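Local coordinates for uncharacterized protein (Bacteroides eggerthii DSM 20697, PDB 4ECO) that is of unknown function but folds into a leucine-rich repeat solenoid and, like many relatives, probably binds other proteins, at residues A[307-312]-A[332-337]; A[318-323]-A[340-345]; A[469-474]-A[500-505]; A[545-550]-A[573-578]. One frame throughout, in Å; residues are numbered along the deposited sequence.

Overall arrangement
The four contacts follow one another along a curved leucine-rich repeat solenoid, and each ties parts of successive coils together. Interactions 1 and 2 share the same pair of coils: interaction 1 joins parallel strands 309-311 and 334-336, interaction 2 the loops that leave them. Their segments alternate along the chain, their centres lie about 15 Å apart, and they touch where Phe320 and Leu342 pack on Cys337. Interactions 3 and 4 come later, toward the C-terminal end, with centres about 17 Å apart and nearest atoms about 5 Å apart. Interaction 3 lies about 42 Å from interaction 1, centre to centre; both join successive coils, far apart along the arc.

Interaction 1 (A[307-312]-A[332-337]); sequences IQIIYI and LGMLEC
Met334, built as selenomethionine, lies alongside Ile309, its CB 3.8 Å from Ile309 CG2. The bend at chi3 (63°) carries its CE to 3.5 Å from Tyr311 OH. Glu336 crosses the tyrosine at about a right angle, CG in the ring plane at the edge, 3.7 Å from Tyr311 CD1, while Ile309 CG2 lies over one face, offset toward the rim. On the reverse side, where Leu332, Leu335 and Cys337 take the inward positions of the LxxLxL pattern, Ile310 CD1 meets Leu332 CD1 at 3.8 Å and Ile310 CG2 meets Leu335 CD1. Strands 309-311 and 334-336, neighbours in the leucine-rich repeat solenoid, hold these groups in parallel register: Ile310 N donates to Met334 O (2.9 Å), Glu336 N to Ile310 O, and Ile312 N to Glu336 O. Gln308 O accepts from both Gly333 N (2.8 Å) and Met334 N. Further out, Trp295 of helix 288-300 covers Ile310 and Leu335, whereas helix 144-149 approaches Tyr311, Met334 and Glu336; Tyr311 OH bonds to Arg142 O. The Glu336 carboxylate is buried, but backbone N-H groups of Gly313 and Leu338 bond to it, which would probably stabilise a negative charge.

Interaction 2 (A[318-323]-A[340-345]); sequences KTFPVE and NQLEGK
Lys318 runs beside Glu343, the two side chains pointing the same way. Its CB lies 4.0 Å from Glu343 OE2; CG, anti to the carbonyl carbon (chi1 -83°), is 3.8 Å from Gln341 O; and CD passes 4.1 Å from Glu343 OE2. The chain stays extended beyond CG, and NZ ends in a salt bridge with Glu289 of helix 288-300, leaving Lys318 NZ 6.0 Å from Glu343 OE2, too far for a direct ion pair. The backbone links the loops: Glu343 N donates almost straight (170° at the hydrogen) to Lys318 O at 2.9 Å, and Glu343 CG is 3.5 Å from Lys318 O. Both segments belong to the loops that follow the strands of adjacent leucine-rich repeats. Asn340 holds the asparagine position of the repeat: its buried amide donates through ND2 to Cys337 O and probably to Ile312 O and accepts at OD1 from Leu317 N, a rung of the asparagine ladder. Leu342, two residues on, turns into the core, where CD1 and CD2 each come within 3.7 Å of Phe320 CE1 and CD2 also lies 3.8 Å from Thr319 N. Around the rest of the phenylalanine ring gather Trp295, its plane at about 55° to that ring, together with Pro347, Leu326 and Phe372.

Interaction 3 (A[469-474]-A[500-505]); sequences LTEIPK and LTKLSD
Ile472 and Leu500 cross obliquely, with Leu500 CD2 3.9 Å from Ile472 CD1; the same methyl also touches Leu469 CB and comes 3.6 Å from Glu471 N. Leu503 lies side by side with Ile472, pointing the same way, and its CD2 meets Ile472 CG1 at 3.7 Å. These buried side chains belong to the loops beyond the strands of two adjacent leucine-rich repeats, where each coil lays its aliphatic residues on those of the next; Phe448 and Phe525 extend the layer beyond Ile472 and Leu500. The backbones run in nearly the same direction, 14° apart, and Ile472 N donates to Lys502 O at 3.2 Å. Thr501 grips Thr470 O twice, through N at 3.0 Å and OG1 at 3.2 Å, the two donors on opposite faces of the carbonyl plane. Ser504 points toward the other loop and, with OG between its backbone N and carbonyl carbon (chi1 53°), donates to Ile472 O from above the carbonyl plane. An alanine here keeps the CB contact but lacks OG, and Ile472 O would probably lose this tie to the 500-505 loop. On the solvent side, Glu471 CB and Lys502 CB touch at 4.0 Å, their charged ends beyond salt-bridge distance.

Interaction 4 (A[545-550]-A[573-578]); sequences NQRDAQ and IGSNDI
Asn545 and Ser575 both adopt left-handed backbone conformations (phi 40° and 57°); Asn545 N donates to Gly574 O at 3.2 Å and Asn545 CA lies against Ser575 O. That carbonyl is taken end-on by the guanidinium of Arg547: NH1 and NH2 each donate to Ser575 O at 3.0 Å, both from the same face of its plane, with the oxygen close to the guanidinium plane. NH1 also bonds to Gln546 O within its own segment (2.7 Å), and NH2 makes a weak bond to Ser575 OG, whose stronger partner is Asp596. An alanine in place of Arg547 removes the guanidinium, which would probably leave Ser575 O without two donors and Gln546 O without its NH1 partner, and weaken the tie between the loops. Asn576 lies side by side with Gln546 and accepts from Gln546 N through OD1 at 2.9 Å; a water also bridges Asn576 OD1 and Gln546 O. Asn576 ND2 donates to Ile573 O (2.8 Å) and to Ile543 O, the asparagine-ladder pattern of leucine-rich repeats, while Gln546 occupies the equivalent position one coil earlier and bonds through NE2 to Arg544 O and Leu520 O. The two loops follow parallel strands 540-542 and 570-572, with strands 517-519 and 591-593 continuing the stack beyond them.

Interaction 1 (A[307-312]-A[332-337])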
loop_
_atom_site.group_PDB
_atom_site.type_symbol
_atom_site.label_atom_id
_atom_site.label_comp_id
_atom_site.label_asym_id
_atom_site.label_seq_id
_atom_site.Cartn_x
_atom_site.Cartn_y
_atom_site.Cartn_z
ATOM N N ILE A 307 -13.612 -6.304 14.809
ATOM C CA ILE A 307 -12.958 -5.966 13.532
ATOM C C ILE A 307 -11.480 -5.640 13.771
ATOM O O ILE A 307 -11.136 -4.930 14.713
ATOM C CB ILE A 307 -13.717 -4.805 12.830
ATOM C CG1 ILE A 307 -15.146 -5.283 12.417
ATOM C CG2 ILE A 307 -12.949 -4.291 11.616
ATOM C CD1 ILE A 307 -16.185 -4.229 12.107
ATOM N N GLN A 308 -10.615 -6.206 12.932
ATOM C CA GLN A 308 -9.158 -6.076 13.018
ATOM C C GLN A 308 -8.556 -5.432 11.769
ATOM O O GLN A 308 -7.495 -4.813 11.873
ATOM C CB GLN A 308 -8.516 -7.467 13.235
ATOM C CG GLN A 308 -8.795 -8.053 14.619
ATOM C CD GLN A 308 -8.277 -9.455 14.857
ATOM O OE1 GLN A 308 -8.077 -10.253 13.946
ATOM N NE2 GLN A 308 -8.152 -9.826 16.124
ATOM N N ILE A 309 -9.196 -5.629 10.584
ATOM C CA ILE A 309 -8.715 -5.123 9.283
ATOM C C ILE A 309 -9.854 -4.442 8.545
ATOM O O ILE A 309 -10.913 -5.028 8.396
ATOM C CB ILE A 309 -8.093 -6.263 8.411
ATOM C CG1 ILE A 309 -7.080 -7.118 9.214
ATOM C CG2 ILE A 309 -7.475 -5.709 7.115
ATOM C CD1 ILE A 309 -6.828 -8.491 8.664
ATOM N N ILE A 310 -9.615 -3.222 8.058
ATOM C CA ILE A 310 -10.570 -2.454 7.261
ATOM C C ILE A 310 -9.911 -2.033 5.936
ATOM O O ILE A 310 -8.913 -1.307 5.937
ATOM C CB ILE A 310 -11.138 -1.207 8.023
ATOM C CG1 ILE A 310 -11.865 -1.603 9.333
ATOM C CG2 ILE A 310 -12.063 -0.400 7.106
ATOM C CD1 ILE A 310 -12.392 -0.463 10.203
ATOM N N TYR A 311 -10.463 -2.500 4.818
ATOM C CA TYR A 311 -10.055 -2.063 3.487
ATOM C C TYR A 311 -11.195 -1.176 3.000
ATOM O O TYR A 311 -12.282 -1.702 2.720
ATOM C CB TYR A 311 -9.743 -3.243 2.525
ATOM C CG TYR A 311 -8.579 -4.128 2.911
ATOM C CD1 TYR A 311 -7.270 -3.650 2.878
ATOM C CD2 TYR A 311 -8.774 -5.468 3.238
ATOM C CE1 TYR A 311 -6.191 -4.466 3.218
ATOM C CE2 TYR A 311 -7.701 -6.303 3.539
ATOM C CZ TYR A 311 -6.409 -5.798 3.527
ATOM O OH TYR A 311 -5.341 -6.620 3.809
ATOM N N ILE A 312 -11.012 0.164 3.015
ATOM C CA ILE A 312 -12.122 1.041 2.644
ATOM C C ILE A 312 -11.648 2.098 1.590
ATOM O O ILE A 312 -12.305 3.136 1.395
ATOM C CB ILE A 312 -12.794 1.669 3.915
ATOM C CG1 ILE A 312 -14.158 2.314 3.598
ATOM C CG2 ILE A 312 -11.857 2.581 4.725
ATOM C CD1 ILE A 312 -15.191 2.233 4.693
ATOM N N LEU A 332 -8.885 -3.045 16.305
ATOM C CA LEU A 332 -8.438 -2.555 14.989
ATOM C C LEU A 332 -6.903 -2.515 14.857
ATOM O O LEU A 332 -6.228 -1.937 15.705
ATOM C CB LEU A 332 -9.012 -1.164 14.672
ATOM C CG LEU A 332 -8.706 -0.571 13.276
ATOM C CD1 LEU A 332 -9.290 -1.432 12.148
ATOM C CD2 LEU A 332 -9.215 0.841 13.181
ATOM N N GLY A 333 -6.382 -3.093 13.776
ATOM C CA GLY A 333 -4.946 -3.137 13.523
ATOM C C GLY A 333 -4.505 -2.700 12.139
ATOM O O GLY A 333 -3.323 -2.392 11.920
HETATM N N MSE A 334 -5.439 -2.687 11.178
HETATM C CA MSE A 334 -5.116 -2.290 9.799
HETATM C C MSE A 334 -6.212 -1.414 9.221
HETATM O O MSE A 334 -7.397 -1.778 9.255
HETATM C CB MSE A 334 -4.896 -3.504 8.903
HETATM C CG MSE A 334 -3.591 -4.239 9.165
HETATM SE SE MSE A 334 -3.435 -5.869 8.087
HETATM C CE MSE A 334 -3.447 -5.051 6.253
ATOM N N LEU A 335 -5.805 -0.229 8.712
ATOM C CA LEU A 335 -6.731 0.706 8.082
ATOM C C LEU A 335 -6.102 1.299 6.845
ATOM O O LEU A 335 -4.948 1.774 6.906
ATOM C CB LEU A 335 -7.154 1.809 9.062
ATOM C CG LEU A 335 -8.097 2.889 8.547
ATOM C CD1 LEU A 335 -9.479 2.300 8.140
ATOM C CD2 LEU A 335 -8.239 3.983 9.569
ATOM N N GLU A 336 -6.844 1.244 5.716
ATOM C CA GLU A 336 -6.407 1.865 4.467
ATOM C C GLU A 336 -7.621 2.616 3.899
ATOM O O GLU A 336 -8.735 2.068 3.872
ATOM C CB GLU A 336 -5.737 0.876 3.461
ATOM C CG GLU A 336 -6.623 -0.029 2.597
ATOM C CD GLU A 336 -7.323 0.595 1.401
ATOM O OE1 GLU A 336 -6.918 1.698 0.971
ATOM O OE2 GLU A 336 -8.278 -0.026 0.885
ATOM N N CYS A 337 -7.406 3.900 3.518
ATOM C CA CYS A 337 -8.423 4.792 2.945
ATOM C C CYS A 337 -7.891 5.448 1.666
ATOM O O CYS A 337 -8.245 6.596 1.377
ATOM C CB CYS A 337 -8.877 5.848 3.950
ATOM S SG CYS A 337 -9.293 5.203 5.578
#

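Interaction 2 (A[318-323]-A[340-345])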
loop_
_atom_site.group_PDB
_atom_site.type_symbol
_atom_site.label_atom_id
_atom_site.label_comp_id
_atom_site.label_asym_id
_atom_site.label_seq_id
_atom_site.Cartn_x
_atom_site.Cartn_y
_atom_site.Cartn_z
ATOM N N LYS A 318 -15.714 11.607 3.275
ATOM C CA LYS A 318 -15.223 12.979 3.477
ATOM C C LYS A 318 -14.611 13.096 4.872
ATOM O O LYS A 318 -13.795 13.973 5.105
ATOM C CB LYS A 318 -16.318 14.036 3.250
ATOM C CG LYS A 318 -16.511 14.386 1.780
ATOM C CD LYS A 318 -17.756 15.216 1.607
ATOM C CE LYS A 318 -18.235 15.241 0.179
ATOM N NZ LYS A 318 -19.683 15.606 0.098
ATOM N N THR A 319 -14.968 12.174 5.775
ATOM C CA THR A 319 -14.447 12.097 7.148
ATOM C C THR A 319 -14.754 10.697 7.703
ATOM O O THR A 319 -15.456 9.916 7.064
ATOM C CB THR A 319 -15.027 13.234 8.059
ATOM O OG1 THR A 319 -14.253 13.369 9.266
ATOM C CG2 THR A 319 -16.498 13.039 8.394
ATOM N N PHE A 320 -14.219 10.406 8.896
ATOM C CA PHE A 320 -14.415 9.171 9.651
ATOM C C PHE A 320 -15.586 9.313 10.580
ATOM O O PHE A 320 -15.912 10.452 10.935
ATOM C CB PHE A 320 -13.153 8.866 10.509
ATOM C CG PHE A 320 -11.871 8.453 9.829
ATOM C CD1 PHE A 320 -11.831 8.220 8.458
ATOM C CD2 PHE A 320 -10.712 8.263 10.565
ATOM C CE1 PHE A 320 -10.655 7.815 7.839
ATOM C CE2 PHE A 320 -9.533 7.862 9.941
ATOM C CZ PHE A 320 -9.514 7.639 8.581
ATOM N N PRO A 321 -16.141 8.191 11.122
ATOM C CA PRO A 321 -17.153 8.309 12.185
ATOM C C PRO A 321 -16.601 9.051 13.424
ATOM O O PRO A 321 -15.374 9.201 13.572
ATOM C CB PRO A 321 -17.456 6.845 12.521
ATOM C CG PRO A 321 -17.093 6.097 11.292
ATOM C CD PRO A 321 -15.853 6.767 10.845
ATOM N N VAL A 322 -17.503 9.501 14.312
ATOM C CA VAL A 322 -17.213 10.221 15.565
ATOM C C VAL A 322 -16.170 9.443 16.417
ATOM O O VAL A 322 -16.197 8.201 16.430
ATOM C CB VAL A 322 -18.538 10.434 16.337
ATOM C CG1 VAL A 322 -18.309 11.100 17.694
ATOM C CG2 VAL A 322 -19.526 11.242 15.499
ATOM N N GLU A 323 -15.253 10.198 17.119
ATOM C CA GLU A 323 -14.189 9.655 17.975
ATOM C C GLU A 323 -14.723 8.585 18.939
ATOM O O GLU A 323 -14.097 7.533 19.064
ATOM C CB GLU A 323 -13.490 10.772 18.783
ATOM C CG GLU A 323 -12.816 11.852 17.942
ATOM C CD GLU A 323 -11.569 12.499 18.521
ATOM O OE1 GLU A 323 -11.196 12.178 19.674
ATOM O OE2 GLU A 323 -10.939 13.302 17.797
ATOM N N ASN A 340 -9.906 8.425 -1.374
ATOM C CA ASN A 340 -11.193 8.804 -0.811
ATOM C C ASN A 340 -11.287 10.321 -0.985
ATOM O O ASN A 340 -10.546 10.871 -1.801
ATOM C CB ASN A 340 -11.340 8.329 0.652
ATOM C CG ASN A 340 -11.966 6.961 0.815
ATOM O OD1 ASN A 340 -13.190 6.830 0.925
ATOM N ND2 ASN A 340 -11.138 5.921 0.914
ATOM N N GLN A 341 -12.145 11.001 -0.228
ATOM C CA GLN A 341 -12.274 12.449 -0.308
ATOM C C GLN A 341 -12.094 13.057 1.070
ATOM O O GLN A 341 -12.716 14.085 1.376
ATOM C CB GLN A 341 -13.653 12.803 -0.861
ATOM C CG GLN A 341 -13.862 12.611 -2.345
ATOM C CD GLN A 341 -15.221 13.192 -2.663
ATOM O OE1 GLN A 341 -16.248 12.517 -2.530
ATOM N NE2 GLN A 341 -15.271 14.502 -2.961
ATOM N N LEU A 342 -11.310 12.365 1.934
ATOM C CA LEU A 342 -11.087 12.752 3.330
ATOM C C LEU A 342 -10.535 14.164 3.389
ATOM O O LEU A 342 -9.522 14.457 2.760
ATOM C CB LEU A 342 -10.152 11.764 4.061
ATOM C CG LEU A 342 -10.614 10.303 4.222
ATOM C CD1 LEU A 342 -9.498 9.468 4.753
ATOM C CD2 LEU A 342 -11.776 10.182 5.168
ATOM N N GLU A 343 -11.259 15.056 4.069
ATOM C CA GLU A 343 -10.914 16.473 4.190
ATOM C C GLU A 343 -10.812 16.903 5.662
ATOM O O GLU A 343 -11.473 16.304 6.531
ATOM C CB GLU A 343 -11.952 17.348 3.453
ATOM C CG GLU A 343 -13.364 17.236 4.014
ATOM C CD GLU A 343 -14.496 17.859 3.226
ATOM O OE1 GLU A 343 -14.289 18.220 2.045
ATOM O OE2 GLU A 343 -15.614 17.939 3.786
ATOM N N GLY A 344 -10.000 17.947 5.900
ATOM C CA GLY A 344 -9.813 18.589 7.193
ATOM C C GLY A 344 -9.085 17.770 8.225
ATOM O O GLY A 344 -8.249 16.919 7.881
ATOM N N LYS A 345 -9.383 18.066 9.509
ATOM C CA LYS A 345 -8.809 17.377 10.662
ATOM C C LYS A 345 -9.548 16.043 10.819
ATOM O O LYS A 345 -10.772 15.994 10.690
ATOM C CB LYS A 345 -8.893 18.277 11.918
ATOM C CG LYS A 345 -8.320 17.664 13.214
ATOM C CD LYS A 345 -7.851 18.708 14.248
ATOM C CE LYS A 345 -8.912 19.670 14.784
ATOM N NZ LYS A 345 -8.357 20.648 15.770
#

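Interaction 3 (A[469-474]-A[500-505])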
loop_
_atom_site.group_PDB
_atom_site.type_symbol
_atom_site.label_atom_id
_atom_site.label_comp_id
_atom_site.label_asym_id
_atom_site.label_seq_id
_atom_site.Cartn_x
_atom_site.Cartn_y
_atom_site.Cartn_z
ATOM N N LEU A 469 13.973 24.778 0.333
ATOM C CA LEU A 469 15.240 25.033 1.016
ATOM C C LEU A 469 16.162 25.896 0.148
ATOM O O LEU A 469 16.203 25.721 -1.073
ATOM C CB LEU A 469 15.922 23.715 1.403
ATOM C CG LEU A 469 15.111 22.831 2.355
ATOM C CD1 LEU A 469 15.517 21.384 2.234
ATOM C CD2 LEU A 469 15.171 23.320 3.801
ATOM N N THR A 470 16.811 26.889 0.779
ATOM C CA THR A 470 17.752 27.819 0.137
ATOM C C THR A 470 19.143 27.618 0.733
ATOM O O THR A 470 20.145 27.918 0.071
ATOM C CB THR A 470 17.284 29.263 0.259
ATOM O OG1 THR A 470 16.863 29.516 1.602
ATOM C CG2 THR A 470 16.154 29.576 -0.692
ATOM N N GLU A 471 19.202 27.093 1.977
ATOM C CA GLU A 471 20.455 26.755 2.648
ATOM C C GLU A 471 20.197 25.906 3.907
ATOM O O GLU A 471 19.147 26.042 4.549
ATOM C CB GLU A 471 21.313 27.990 2.996
ATOM C CG GLU A 471 20.685 28.992 3.943
ATOM C CD GLU A 471 21.549 30.210 4.170
ATOM O OE1 GLU A 471 22.722 30.048 4.592
ATOM O OE2 GLU A 471 21.038 31.329 3.938
ATOM N N ILE A 472 21.158 24.991 4.206
ATOM C CA ILE A 472 21.189 24.130 5.390
ATOM C C ILE A 472 22.318 24.734 6.242
ATOM O O ILE A 472 23.496 24.387 6.053
ATOM C CB ILE A 472 21.346 22.594 5.117
ATOM C CG1 ILE A 472 20.663 22.077 3.814
ATOM C CG2 ILE A 472 20.995 21.776 6.351
ATOM C CD1 ILE A 472 19.192 21.932 3.781
ATOM N N PRO A 473 21.984 25.733 7.098
ATOM C CA PRO A 473 23.026 26.448 7.847
ATOM C C PRO A 473 23.700 25.637 8.962
ATOM O O PRO A 473 23.338 24.491 9.253
ATOM C CB PRO A 473 22.268 27.627 8.445
ATOM C CG PRO A 473 20.877 27.147 8.577
ATOM C CD PRO A 473 20.646 26.289 7.387
ATOM N N LYS A 474 24.701 26.296 9.571
ATOM C CA LYS A 474 25.625 25.890 10.620
ATOM C C LYS A 474 25.035 24.792 11.519
ATOM O O LYS A 474 25.528 23.677 11.425
ATOM C CB LYS A 474 26.078 27.118 11.461
ATOM C CG LYS A 474 27.159 26.813 12.489
ATOM C CD LYS A 474 28.089 27.993 12.814
ATOM C CE LYS A 474 27.623 28.855 13.957
ATOM N NZ LYS A 474 28.765 29.511 14.653
ATOM N N LEU A 500 18.951 25.513 -3.168
ATOM C CA LEU A 500 20.116 25.516 -2.292
ATOM C C LEU A 500 21.331 26.178 -2.911
ATOM O O LEU A 500 21.718 25.842 -4.024
ATOM C CB LEU A 500 20.495 24.084 -1.877
ATOM C CG LEU A 500 19.549 23.344 -0.920
ATOM C CD1 LEU A 500 19.871 21.869 -0.879
ATOM C CD2 LEU A 500 19.645 23.899 0.489
ATOM N N THR A 501 21.965 27.079 -2.152
ATOM C CA THR A 501 23.213 27.789 -2.518
ATOM C C THR A 501 24.321 27.463 -1.542
ATOM O O THR A 501 25.504 27.643 -1.879
ATOM C CB THR A 501 23.026 29.306 -2.569
ATOM O OG1 THR A 501 22.376 29.722 -1.370
ATOM C CG2 THR A 501 22.232 29.771 -3.793
ATOM N N LYS A 502 23.952 26.970 -0.333
ATOM C CA LYS A 502 24.919 26.663 0.715
ATOM C C LYS A 502 24.546 25.498 1.590
ATOM O O LYS A 502 23.380 25.277 1.902
ATOM C CB LYS A 502 25.105 27.878 1.648
ATOM C CG LYS A 502 26.462 28.555 1.560
ATOM C CD LYS A 502 26.417 29.971 2.161
ATOM C CE LYS A 502 25.646 30.981 1.319
ATOM N NZ LYS A 502 25.567 32.318 1.970
ATOM N N LEU A 503 25.586 24.811 2.061
ATOM C CA LEU A 503 25.474 23.773 3.063
ATOM C C LEU A 503 26.222 24.302 4.316
ATOM O O LEU A 503 26.189 25.519 4.558
ATOM C CB LEU A 503 25.963 22.395 2.565
ATOM C CG LEU A 503 25.189 21.737 1.389
ATOM C CD1 LEU A 503 25.669 20.335 1.177
ATOM C CD2 LEU A 503 23.669 21.708 1.614
ATOM N N SER A 504 26.843 23.424 5.125
ATOM C CA SER A 504 27.570 23.748 6.360
ATOM C C SER A 504 28.523 22.638 6.664
ATOM O O SER A 504 28.495 21.614 5.975
ATOM C CB SER A 504 26.612 23.956 7.531
ATOM O OG SER A 504 25.735 22.849 7.691
ATOM N N ASP A 505 29.348 22.793 7.712
ATOM C CA ASP A 505 30.316 21.764 8.093
ATOM C C ASP A 505 29.621 20.600 8.783
ATOM O O ASP A 505 30.277 19.633 9.183
ATOM C CB ASP A 505 31.417 22.353 8.964
ATOM C CG ASP A 505 32.382 23.199 8.172
ATOM O OD1 ASP A 505 32.045 23.561 7.003
ATOM O OD2 ASP A 505 33.458 23.531 8.717
#

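Interaction 4 (A[545-550]-A[573-578])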
loop_
_atom_site.group_PDB
_atom_site.type_symbol
_atom_site.label_atom_id
_atom_site.label_comp_id
_atom_site.label_asym_id
_atom_site.label_seq_id
_atom_site.Cartn_x
_atom_site.Cartn_y
_atom_site.Cartn_z
ATOM N N ASN A 545 22.485 19.917 -13.224
ATOM C CA ASN A 545 21.619 21.057 -13.583
ATOM C C ASN A 545 21.508 22.158 -12.498
ATOM O O ASN A 545 20.405 22.507 -12.070
ATOM C CB ASN A 545 20.202 20.569 -13.934
ATOM C CG ASN A 545 20.128 19.660 -15.129
ATOM O OD1 ASN A 545 20.469 18.482 -15.064
ATOM N ND2 ASN A 545 19.664 20.178 -16.245
ATOM N N GLN A 546 22.631 22.771 -12.111
ATOM C CA GLN A 546 22.588 23.883 -11.148
ATOM C C GLN A 546 22.177 25.174 -11.879
ATOM O O GLN A 546 22.819 25.568 -12.852
ATOM C CB GLN A 546 23.925 24.074 -10.408
ATOM C CG GLN A 546 24.380 22.866 -9.607
ATOM C CD GLN A 546 23.393 22.443 -8.568
ATOM O OE1 GLN A 546 23.196 23.114 -7.565
ATOM N NE2 GLN A 546 22.785 21.297 -8.771
ATOM N N ARG A 547 21.082 25.793 -11.438
ATOM C CA ARG A 547 20.521 27.001 -12.062
ATOM C C ARG A 547 20.065 28.047 -11.040
ATOM O O ARG A 547 19.645 27.676 -9.939
ATOM C CB ARG A 547 19.302 26.655 -12.947
ATOM C CG ARG A 547 19.529 25.693 -14.108
ATOM C CD ARG A 547 20.346 26.232 -15.271
ATOM N NE ARG A 547 20.523 25.172 -16.257
ATOM C CZ ARG A 547 21.455 24.232 -16.176
ATOM N NH1 ARG A 547 22.349 24.259 -15.196
ATOM N NH2 ARG A 547 21.523 23.276 -17.093
ATOM N N ASP A 548 20.080 29.345 -11.420
ATOM C CA ASP A 548 19.568 30.390 -10.538
ATOM C C ASP A 548 18.119 30.716 -10.965
ATOM O O ASP A 548 17.570 30.040 -11.848
ATOM C CB ASP A 548 20.477 31.634 -10.513
ATOM C CG ASP A 548 20.644 32.424 -11.802
ATOM O OD1 ASP A 548 19.888 32.165 -12.765
ATOM O OD2 ASP A 548 21.517 33.332 -11.833
ATOM N N ALA A 549 17.500 31.730 -10.340
ATOM C CA ALA A 549 16.124 32.118 -10.669
ATOM C C ALA A 549 15.979 32.556 -12.142
ATOM O O ALA A 549 14.950 32.289 -12.766
ATOM C CB ALA A 549 15.680 33.243 -9.755
ATOM N N GLN A 550 17.031 33.190 -12.697
ATOM C CA GLN A 550 17.083 33.721 -14.066
ATOM C C GLN A 550 17.455 32.637 -15.103
ATOM O O GLN A 550 17.521 32.950 -16.298
ATOM C CB GLN A 550 18.088 34.896 -14.147
ATOM C CG GLN A 550 17.622 36.196 -13.461
ATOM C CD GLN A 550 17.456 36.105 -11.950
ATOM O OE1 GLN A 550 18.388 35.775 -11.200
ATOM N NE2 GLN A 550 16.248 36.391 -11.477
ATOM N N ILE A 573 27.781 15.382 -12.537
ATOM C CA ILE A 573 28.018 16.837 -12.574
ATOM C C ILE A 573 27.592 17.410 -13.955
ATOM O O ILE A 573 27.940 18.533 -14.305
ATOM C CB ILE A 573 29.514 17.126 -12.222
ATOM C CG1 ILE A 573 29.745 18.587 -11.800
ATOM C CG2 ILE A 573 30.520 16.598 -13.273
ATOM C CD1 ILE A 573 31.012 18.828 -10.990
ATOM N N GLY A 574 26.801 16.644 -14.693
ATOM C CA GLY A 574 26.314 17.053 -15.999
ATOM C C GLY A 574 25.362 18.232 -15.990
ATOM O O GLY A 574 24.756 18.548 -14.961
ATOM N N SER A 575 25.221 18.884 -17.169
ATOM C CA SER A 575 24.344 20.021 -17.460
ATOM C C SER A 575 24.646 21.186 -16.502
ATOM O O SER A 575 23.766 21.708 -15.823
ATOM C CB SER A 575 22.875 19.606 -17.415
ATOM O OG SER A 575 22.051 20.565 -18.054
ATOM N N ASN A 576 25.915 21.571 -16.451
ATOM C CA ASN A 576 26.407 22.701 -15.664
ATOM C C ASN A 576 27.283 23.542 -16.592
ATOM O O ASN A 576 27.105 23.478 -17.817
ATOM C CB ASN A 576 27.166 22.224 -14.392
ATOM C CG ASN A 576 26.285 21.714 -13.278
ATOM O OD1 ASN A 576 25.466 22.430 -12.717
ATOM N ND2 ASN A 576 26.488 20.483 -12.872
ATOM N N ASP A 577 28.250 24.279 -16.034
ATOM C CA ASP A 577 29.185 25.056 -16.818
ATOM C C ASP A 577 30.604 24.844 -16.276
ATOM O O ASP A 577 31.380 25.796 -16.140
ATOM C CB ASP A 577 28.784 26.536 -16.822
ATOM C CG ASP A 577 29.444 27.382 -17.894
ATOM O OD1 ASP A 577 30.121 26.800 -18.789
ATOM O OD2 ASP A 577 29.265 28.618 -17.854
ATOM N N ILE A 578 30.953 23.570 -16.011
ATOM C CA ILE A 578 32.257 23.194 -15.485
ATOM C C ILE A 578 33.317 23.568 -16.526
ATOM O O ILE A 578 33.101 23.400 -17.726
ATOM C CB ILE A 578 32.330 21.694 -15.054
ATOM C CG1 ILE A 578 31.204 21.325 -14.057
ATOM C CG2 ILE A 578 33.724 21.300 -14.502
ATOM C CD1 ILE A 578 31.050 22.195 -12.757
HETATM O O HOH W 1 25.340 24.918 -13.596
#